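Endoglucanase (PDB 2E4T) probably hydrolyses internal beta-1,4-glucosidic bonds in cellulose and xyloglucan, this chain being the glycoside hydrolase family 44 module of a longer multidomain enzyme. Local coordinates at residues Ala18-Ile23 / Phe417-Lys423; Ile258-Leu262 / Leu277-Val282. One frame throughout, in Å; residues are numbered along the deposited sequence.

Starting at the N terminus, the chain first runs along strand 8-22 in a mainly antiparallel sheet, then enters the parallel TIM-like barrel with strand 26-30. Nearly 400 residues later it leaves the barrel and returns to that first sheet as strand 420-426, laid antiparallel beside strand 8-22. Contact 1 closes this long loop and so brings the way into the barrel next to the way out. Contact 2 falls wholly within the loop and is far more local: only 14 residues separate helix 257-272's segment 258-262 from segment 277-282, and it fixes that helix to barrel strand 279-284. The two do not touch; the centres of contact 1 and contact 2 lie about 25 Å apart.

Contact 1: Ala18-Ile23 / Phe417-Lys423; sequences AERKPI and FGDTSVK
Ala18, in the loop ahead of the paired residues, accepts the backbone N-H of Lys423 on its O (3.0 Å), while its CB rests against the CB of the same lysine. The side chains of Glu19 and Lys423 cross obliquely: CG and CD of the lysine run past the carboxylate, and a bend at the last torsion (chi4 61°) brings NZ above the carboxylate plane, 2.9 Å from Glu19 OE2, in a salt bridge; Glu425 also holds NZ. A water joins Glu19 O to Ser421 OG. Arg20 offers CA to Ser421 O, a CA-H...O contact of 3.2 Å, and its guanidinium leads off to Thr16 and Glu441. Lys21 makes the hydrogen-bonded antiparallel pair with Ser421, N to O at 3.1 Å and O to N at 2.8 Å. Strands 8-22 and 420-426 lie side by side in the mixed, mainly antiparallel sheet of nine strands, separate from the TIM-like barrel, and Asp419 and Thr420 form a classic beta bulge opposite Ile438. Pro22 faces Thr420 as the non-hydrogen-bonded pair. Ile23 N sits 42° above the Asp419 carbonyl plane yet gives its O a nearly straight bond (2.8 Å, 176°), and Ile23 CD1 drops obliquely against Phe417 CE2 at 3.7 Å.

Contact 2: Ile258-Leu262 / Leu277-Val282; sequences IDYYL and LDVLDV
Tyr261 and Leu277 make the tight end of this contact, where a helix of the TIM-like barrel lies on the strand that follows it. Helix 257-272 lies in the connection from strand 226-232 to its parallel neighbour 279-284, a beta-alpha-beta crossover. Helix segment 258-262 and strand segment 279-282 run closer to antiparallel than parallel, 147° between their N-to-C directions, with the axes 10.9 Å apart at closest approach. No hydrogen bond spans the interface; methyl groups and one ring do the work.

The CB of Tyr261 points toward the strand, and with CG anti to the backbone N (chi1 -176°) the ring reaches Leu277 and Leu280. CD2 of Leu277 meets the ring obliquely, 3.7 Å from Tyr261 CE2, and CD1 lies 3.9 Å from the same carbon. Leu280 slides past the ring in the opposite direction and puts its CD1 3.9 Å from Tyr261 CD2. Tyr261 also leans on Pro230 of strand 226-232 and Ile208 of helix 204-221. Leu262 closes in with CD2, touching the CD2 of Leu277 at 4.0 Å.

Toward Ile258 the packing is looser, though still buried. There the side chain is shared with helix 338-349, where it touches Leu342. The side chains of Ile258 and Leu280 cross at about a right angle, Ile258 CG2 lying 4.1 Å from Leu280 CD2, and beyond it Ile258 CD1 just grazes Val282 CG1 at 4.4 Å.

Contact 1: Ala18-Ile23 / Phe417-Lys423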
ATOM      1  N   ALA A  18      20.690 -14.839  11.537  1.00  8.71           N
ATOM      2  CA  ALA A  18      19.616 -14.843  12.499  1.00  8.82           C
ATOM      3  C   ALA A  18      18.384 -14.124  11.940  1.00  8.15           C
ATOM      4  O   ALA A  18      18.468 -13.106  11.224  1.00  7.82           O
ATOM      5  CB  ALA A  18      20.030 -14.152  13.775  1.00  9.76           C
ATOM      6  N   GLU A  19      17.220 -14.651  12.330  1.00  8.09           N
ATOM      7  CA  GLU A  19      15.943 -13.997  12.048  1.00  8.50           C
ATOM      8  C   GLU A  19      15.732 -13.828  10.545  1.00  7.65           C
ATOM      9  O   GLU A  19      15.029 -12.902  10.132  1.00  8.54           O
ATOM     10  CB  GLU A  19      15.730 -12.718  12.817  1.00  9.27           C
ATOM     11  CG  GLU A  19      15.869 -12.996  14.331  1.00 11.69           C
ATOM     12  CD  GLU A  19      15.799 -11.764  15.208  1.00 12.73           C
ATOM     13  OE1 GLU A  19      15.532 -10.636  14.746  1.00 14.40           O
ATOM     14  OE2 GLU A  19      16.036 -11.900  16.425  1.00 15.30           O
ATOM     15  N   ARG A  20      16.222 -14.758   9.744  1.00  7.67           N
ATOM     16  CA  ARG A  20      16.063 -14.612   8.305  1.00  7.01           C
ATOM     17  C   ARG A  20      14.596 -14.773   7.924  1.00  7.43           C
ATOM     18  O   ARG A  20      13.936 -15.723   8.356  1.00  8.62           O
ATOM     19  CB  ARG A  20      16.886 -15.631   7.519  1.00  7.83           C
ATOM     20  CG  ARG A  20      18.398 -15.432   7.639  1.00  8.10           C
ATOM     21  CD  ARG A  20      19.147 -16.385   6.694  1.00  8.43           C
ATOM     22  NE  ARG A  20      20.578 -16.102   6.726  1.00  8.40           N
ATOM     23  CZ  ARG A  20      21.432 -16.596   5.851  1.00  8.55           C
ATOM     24  NH1 ARG A  20      21.075 -17.477   4.952  1.00  9.21           N
ATOM     25  NH2 ARG A  20      22.715 -16.164   5.913  1.00  9.58           N
ATOM     26  N   LYS A  21      14.116 -13.866   7.070  1.00  7.18           N
ATOM     27  CA  LYS A  21      12.723 -13.921   6.627  1.00  8.67           C
ATOM     28  C   LYS A  21      12.620 -13.226   5.301  1.00  6.95           C
ATOM     29  O   LYS A  21      13.244 -12.183   5.089  1.00  7.29           O
ATOM     30  CB  LYS A  21      11.762 -13.413   7.675  1.00 12.26           C
ATOM     31  CG  LYS A  21      12.122 -12.081   8.096  0.40 15.81           C
ATOM     32  CD  LYS A  21      11.103 -11.473   9.018  0.40 18.36           C
ATOM     33  CE  LYS A  21      11.032 -12.162  10.369  0.40 19.20           C
ATOM     34  NZ  LYS A  21      12.312 -11.956  11.147  0.40 13.59           N
ATOM     35  N   PRO A  22      11.802 -13.746   4.378  1.00  6.24           N
ATOM     36  CA  PRO A  22      11.687 -13.086   3.080  1.00  6.29           C
ATOM     37  C   PRO A  22      11.004 -11.705   3.236  1.00  6.03           C
ATOM     38  O   PRO A  22      10.040 -11.558   3.992  1.00  6.79           O
ATOM     39  CB  PRO A  22      10.821 -14.043   2.277  1.00  7.91           C
ATOM     40  CG  PRO A  22      10.027 -14.805   3.270  1.00  8.81           C
ATOM     41  CD  PRO A  22      10.953 -14.955   4.474  1.00  7.90           C
ATOM     42  N   ILE A  23      11.493 -10.759   2.449  1.00  5.73           N
ATOM     43  CA  ILE A  23      10.849  -9.452   2.274  1.00  5.42           C
ATOM     44  C   ILE A  23      10.006  -9.548   1.000  1.00  5.40           C
ATOM     45  O   ILE A  23      10.509  -9.851  -0.078  1.00  5.96           O
ATOM     46  CB  ILE A  23      11.892  -8.337   2.112  1.00  5.34           C
ATOM     47  CG1 ILE A  23      12.705  -8.216   3.403  1.00  6.37           C
ATOM     48  CG2 ILE A  23      11.202  -7.013   1.749  1.00  5.92           C
ATOM     49  CD1 ILE A  23      13.914  -7.276   3.283  1.00  7.10           C
ATOM     50  N   PHE A 417      17.830  -3.283  -2.624  1.00  5.73           N
ATOM     51  CA  PHE A 417      17.927  -3.906  -1.309  1.00  5.18           C
ATOM     52  C   PHE A 417      17.721  -5.413  -1.455  1.00  5.75           C
ATOM     53  O   PHE A 417      17.051  -5.900  -2.380  1.00  6.72           O
ATOM     54  CB  PHE A 417      16.867  -3.286  -0.400  1.00  6.06           C
ATOM     55  CG  PHE A 417      17.052  -3.530   1.069  1.00  5.19           C
ATOM     56  CD1 PHE A 417      18.204  -3.068   1.736  1.00  5.67           C
ATOM     57  CD2 PHE A 417      16.056  -4.134   1.842  1.00  5.59           C
ATOM     58  CE1 PHE A 417      18.333  -3.240   3.120  1.00  6.02           C
ATOM     59  CE2 PHE A 417      16.177  -4.294   3.207  1.00  5.84           C
ATOM     60  CZ  PHE A 417      17.327  -3.840   3.868  1.00  5.86           C
ATOM     61  N   GLY A 418      18.347  -6.187  -0.551  1.00  5.85           N
ATOM     62  CA  GLY A 418      18.148  -7.632  -0.564  1.00  6.04           C
ATOM     63  C   GLY A 418      16.699  -8.005  -0.316  1.00  5.45           C
ATOM     64  O   GLY A 418      15.879  -7.209   0.181  1.00  6.44           O
ATOM     65  N   ASP A 419      16.395  -9.277  -0.633  1.00  5.98           N
ATOM     66  CA  ASP A 419      15.061  -9.832  -0.481  1.00  6.12           C
ATOM     67  C   ASP A 419      14.886 -10.712   0.741  1.00  5.62           C
ATOM     68  O   ASP A 419      13.782 -11.245   0.944  1.00  5.99           O
ATOM     69  CB  ASP A 419      14.589 -10.533  -1.761  1.00  6.94           C
ATOM     70  CG  ASP A 419      15.450 -11.705  -2.136  1.00  7.82           C
ATOM     71  OD1 ASP A 419      16.483 -11.956  -1.497  1.00  8.14           O
ATOM     72  OD2 ASP A 419      15.035 -12.444  -3.083  1.00 10.99           O
ATOM     73  N   THR A 420      15.920 -10.876   1.572  1.00  5.74           N
ATOM     74  CA  THR A 420      15.809 -11.644   2.808  1.00  5.96           C
ATOM     75  C   THR A 420      16.273 -10.745   3.955  1.00  5.52           C
ATOM     76  O   THR A 420      17.455 -10.351   4.019  1.00  6.49           O
ATOM     77  CB  THR A 420      16.672 -12.908   2.726  1.00  6.33           C
ATOM     78  OG1 THR A 420      16.140 -13.724   1.689  1.00  6.96           O
ATOM     79  CG2 THR A 420      16.645 -13.687   4.054  1.00  7.23           C
ATOM     80  N   SER A 421      15.328 -10.391   4.841  1.00  5.89           N
ATOM     81  CA  SER A 421      15.646  -9.627   6.025  1.00  5.61           C
ATOM     82  C   SER A 421      16.503 -10.432   6.987  1.00  5.98           C
ATOM     83  O   SER A 421      16.268 -11.660   7.137  1.00  6.77           O
ATOM     84  CB  SER A 421      14.306  -9.300   6.704  1.00  6.49           C
ATOM     85  OG  SER A 421      14.480  -8.634   7.955  1.00  7.01           O
ATOM     86  N   VAL A 422      17.483  -9.793   7.644  1.00  6.11           N
ATOM     87  CA  VAL A 422      18.286 -10.435   8.654  1.00  6.32           C
ATOM     88  C   VAL A 422      18.313  -9.554   9.903  1.00  6.85           C
ATOM     89  O   VAL A 422      18.046  -8.309   9.848  1.00  7.32           O
ATOM     90  CB  VAL A 422      19.714 -10.783   8.204  1.00  6.94           C
ATOM     91  CG1 VAL A 422      19.662 -11.611   6.952  1.00  7.69           C
ATOM     92  CG2 VAL A 422      20.568  -9.535   7.999  1.00  7.72           C
ATOM     93  N   LYS A 423      18.706 -10.151  11.034  1.00  6.83           N
ATOM     94  CA  LYS A 423      18.688  -9.434  12.297  1.00  7.16           C
ATOM     95  C   LYS A 423      19.631  -8.214  12.273  1.00  7.03           C
ATOM     96  O   LYS A 423      20.823  -8.337  11.944  1.00  7.61           O
ATOM     97  CB  LYS A 423      19.137 -10.400  13.425  1.00  8.19           C
ATOM     98  CG  LYS A 423      19.075  -9.773  14.809  1.00 10.06           C
ATOM     99  CD  LYS A 423      19.394 -10.848  15.882  1.00 11.31           C
ATOM    100  CE  LYS A 423      19.198 -10.281  17.309  1.00 13.05           C
ATOM    101  NZ  LYS A 423      17.759  -9.851  17.532  1.00 15.49           N
TER
HETATM  102  O   HOH W   1      15.302 -10.142  10.217  1.00 11.56           O

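Contact 2: Ile258-Leu262 / Leu277-Val282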
ATOM      1  N   ILE A 258     -11.894  -5.516  12.250  1.00  5.98           N
ATOM      2  CA  ILE A 258     -10.890  -6.363  11.582  1.00  5.42           C
ATOM      3  C   ILE A 258     -11.091  -7.825  11.911  1.00  5.65           C
ATOM      4  O   ILE A 258     -11.027  -8.701  11.024  1.00  6.14           O
ATOM      5  CB  ILE A 258      -9.479  -5.921  12.067  1.00  5.93           C
ATOM      6  CG1 ILE A 258      -9.146  -4.479  11.623  1.00  6.02           C
ATOM      7  CG2 ILE A 258      -8.420  -6.916  11.629  1.00  6.47           C
ATOM      8  CD1 ILE A 258      -9.032  -4.278  10.127  1.00  7.32           C
ATOM      9  N   ASP A 259     -11.335  -8.150  13.204  1.00  5.95           N
ATOM     10  CA  ASP A 259     -11.508  -9.567  13.586  1.00  6.38           C
ATOM     11  C   ASP A 259     -12.759 -10.168  12.988  1.00  6.25           C
ATOM     12  O   ASP A 259     -12.762 -11.341  12.569  1.00  6.97           O
ATOM     13  CB  ASP A 259     -11.595  -9.676  15.110  1.00  6.49           C
ATOM     14  CG  ASP A 259     -10.256  -9.401  15.801  1.00  7.03           C
ATOM     15  OD1 ASP A 259      -9.209  -9.454  15.132  1.00  7.98           O
ATOM     16  OD2 ASP A 259     -10.304  -9.192  17.051  1.00  8.11           O
ATOM     17  N   TYR A 260     -13.869  -9.406  12.998  1.00  6.27           N
ATOM     18  CA  TYR A 260     -15.119  -9.866  12.383  1.00  6.41           C
ATOM     19  C   TYR A 260     -14.892 -10.170  10.893  1.00  6.10           C
ATOM     20  O   TYR A 260     -15.323 -11.215  10.370  1.00  6.44           O
ATOM     21  CB  TYR A 260     -16.188  -8.808  12.566  1.00  6.84           C
ATOM     22  CG  TYR A 260     -17.487  -9.082  11.829  1.00  6.86           C
ATOM     23  CD1 TYR A 260     -18.560  -9.700  12.477  1.00  7.54           C
ATOM     24  CD2 TYR A 260     -17.662  -8.657  10.527  1.00  6.94           C
ATOM     25  CE1 TYR A 260     -19.773  -9.889  11.838  1.00  8.04           C
ATOM     26  CE2 TYR A 260     -18.881  -8.849   9.865  1.00  8.09           C
ATOM     27  CZ  TYR A 260     -19.932  -9.452  10.537  1.00  7.92           C
ATOM     28  OH  TYR A 260     -21.142  -9.570   9.867  1.00  9.42           O
ATOM     29  N   TYR A 261     -14.225  -9.233  10.195  1.00  6.09           N
ATOM     30  CA  TYR A 261     -14.023  -9.436   8.752  1.00  5.70           C
ATOM     31  C   TYR A 261     -13.215 -10.682   8.493  1.00  5.58           C
ATOM     32  O   TYR A 261     -13.571 -11.526   7.653  1.00  6.07           O
ATOM     33  CB  TYR A 261     -13.309  -8.177   8.183  1.00  5.93           C
ATOM     34  CG  TYR A 261     -13.116  -8.206   6.719  1.00  5.71           C
ATOM     35  CD1 TYR A 261     -14.166  -7.926   5.849  1.00  6.32           C
ATOM     36  CD2 TYR A 261     -11.860  -8.500   6.152  1.00  5.97           C
ATOM     37  CE1 TYR A 261     -14.008  -7.914   4.475  1.00  6.21           C
ATOM     38  CE2 TYR A 261     -11.699  -8.476   4.764  1.00  6.26           C
ATOM     39  CZ  TYR A 261     -12.727  -8.153   3.940  1.00  6.19           C
ATOM     40  OH  TYR A 261     -12.483  -8.083   2.581  1.00  6.86           O
ATOM     41  N   LEU A 262     -12.102 -10.842   9.220  1.00  5.75           N
ATOM     42  CA  LEU A 262     -11.273 -12.038   9.024  1.00  5.87           C
ATOM     43  C   LEU A 262     -12.069 -13.306   9.348  1.00  6.25           C
ATOM     44  O   LEU A 262     -12.001 -14.293   8.602  1.00  6.63           O
ATOM     45  CB  LEU A 262     -10.023 -11.933   9.920  1.00  5.87           C
ATOM     46  CG  LEU A 262      -9.018 -10.878   9.468  1.00  6.12           C
ATOM     47  CD1 LEU A 262      -8.069 -10.588  10.622  1.00  6.69           C
ATOM     48  CD2 LEU A 262      -8.259 -11.329   8.224  1.00  6.80           C
ATOM     49  N   LEU A 277     -10.364 -14.776   0.828  1.00  5.95           N
ATOM     50  CA  LEU A 277      -9.661 -13.530   1.137  1.00  5.69           C
ATOM     51  C   LEU A 277      -8.172 -13.877   1.133  1.00  5.46           C
ATOM     52  O   LEU A 277      -7.744 -14.690   1.958  1.00  6.42           O
ATOM     53  CB  LEU A 277     -10.027 -13.003   2.512  1.00  6.01           C
ATOM     54  CG  LEU A 277      -9.298 -11.731   2.951  1.00  6.09           C
ATOM     55  CD1 LEU A 277      -9.672 -10.523   2.077  1.00  6.67           C
ATOM     56  CD2 LEU A 277      -9.470 -11.469   4.404  1.00  6.66           C
ATOM     57  N   ASP A 278      -7.412 -13.253   0.228  1.00  5.45           N
ATOM     58  CA  ASP A 278      -5.974 -13.492   0.204  1.00  5.57           C
ATOM     59  C   ASP A 278      -5.198 -12.459   1.011  1.00  5.16           C
ATOM     60  O   ASP A 278      -4.163 -12.803   1.623  1.00  5.70           O
ATOM     61  CB  ASP A 278      -5.466 -13.530  -1.228  1.00  6.11           C
ATOM     62  CG  ASP A 278      -6.070 -14.695  -1.968  1.00  6.25           C
ATOM     63  OD1 ASP A 278      -5.549 -15.831  -1.785  1.00  9.12           O
ATOM     64  OD2 ASP A 278      -7.072 -14.483  -2.693  1.00  6.45           O
ATOM     65  N   VAL A 279      -5.660 -11.209   0.989  1.00  5.35           N
ATOM     66  CA  VAL A 279      -4.895 -10.110   1.536  1.00  5.14           C
ATOM     67  C   VAL A 279      -5.837  -9.156   2.279  1.00  5.04           C
ATOM     68  O   VAL A 279      -6.768  -8.616   1.688  1.00  5.97           O
ATOM     69  CB  VAL A 279      -4.138  -9.327   0.445  1.00  5.24           C
ATOM     70  CG1 VAL A 279      -3.176  -8.359   1.094  1.00  5.86           C
ATOM     71  CG2 VAL A 279      -3.408 -10.257  -0.520  1.00  5.58           C
ATOM     72  N   LEU A 280      -5.586  -8.989   3.581  1.00  4.81           N
ATOM     73  CA  LEU A 280      -6.237  -7.950   4.382  1.00  5.03           C
ATOM     74  C   LEU A 280      -5.616  -6.615   3.970  1.00  5.05           C
ATOM     75  O   LEU A 280      -4.404  -6.458   4.040  1.00  5.98           O
ATOM     76  CB  LEU A 280      -6.003  -8.235   5.867  1.00  4.88           C
ATOM     77  CG  LEU A 280      -6.642  -7.222   6.807  1.00  5.77           C
ATOM     78  CD1 LEU A 280      -8.166  -7.352   6.791  1.00  7.67           C
ATOM     79  CD2 LEU A 280      -6.126  -7.422   8.235  1.00  6.47           C
ATOM     80  N   ASP A 281      -6.475  -5.690   3.527  1.00  5.32           N
ATOM     81  CA  ASP A 281      -6.042  -4.460   2.826  1.00  5.57           C
ATOM     82  C   ASP A 281      -6.600  -3.264   3.564  1.00  4.81           C
ATOM     83  O   ASP A 281      -7.845  -3.152   3.740  1.00  5.66           O
ATOM     84  CB  ASP A 281      -6.711  -4.562   1.400  1.00  6.61           C
ATOM     85  CG  ASP A 281      -6.547  -3.357   0.538  1.00  6.48           C
ATOM     86  OD1 ASP A 281      -6.269  -2.257   1.079  1.00  7.44           O
ATOM     87  OD2 ASP A 281      -6.668  -3.541  -0.704  1.00  7.97           O
ATOM     88  N   VAL A 282      -5.712  -2.392   4.049  1.00  4.86           N
ATOM     89  CA  VAL A 282      -6.143  -1.205   4.751  1.00  4.80           C
ATOM     90  C   VAL A 282      -5.352   0.018   4.217  1.00  4.55           C
ATOM     91  O   VAL A 282      -4.275  -0.107   3.621  1.00  4.98           O
ATOM     92  CB  VAL A 282      -5.964  -1.304   6.284  1.00  5.98           C
ATOM     93  CG1 VAL A 282      -6.828  -2.424   6.861  1.00  7.08           C
ATOM     94  CG2 VAL A 282      -4.467  -1.505   6.650  1.00  7.68           C
TER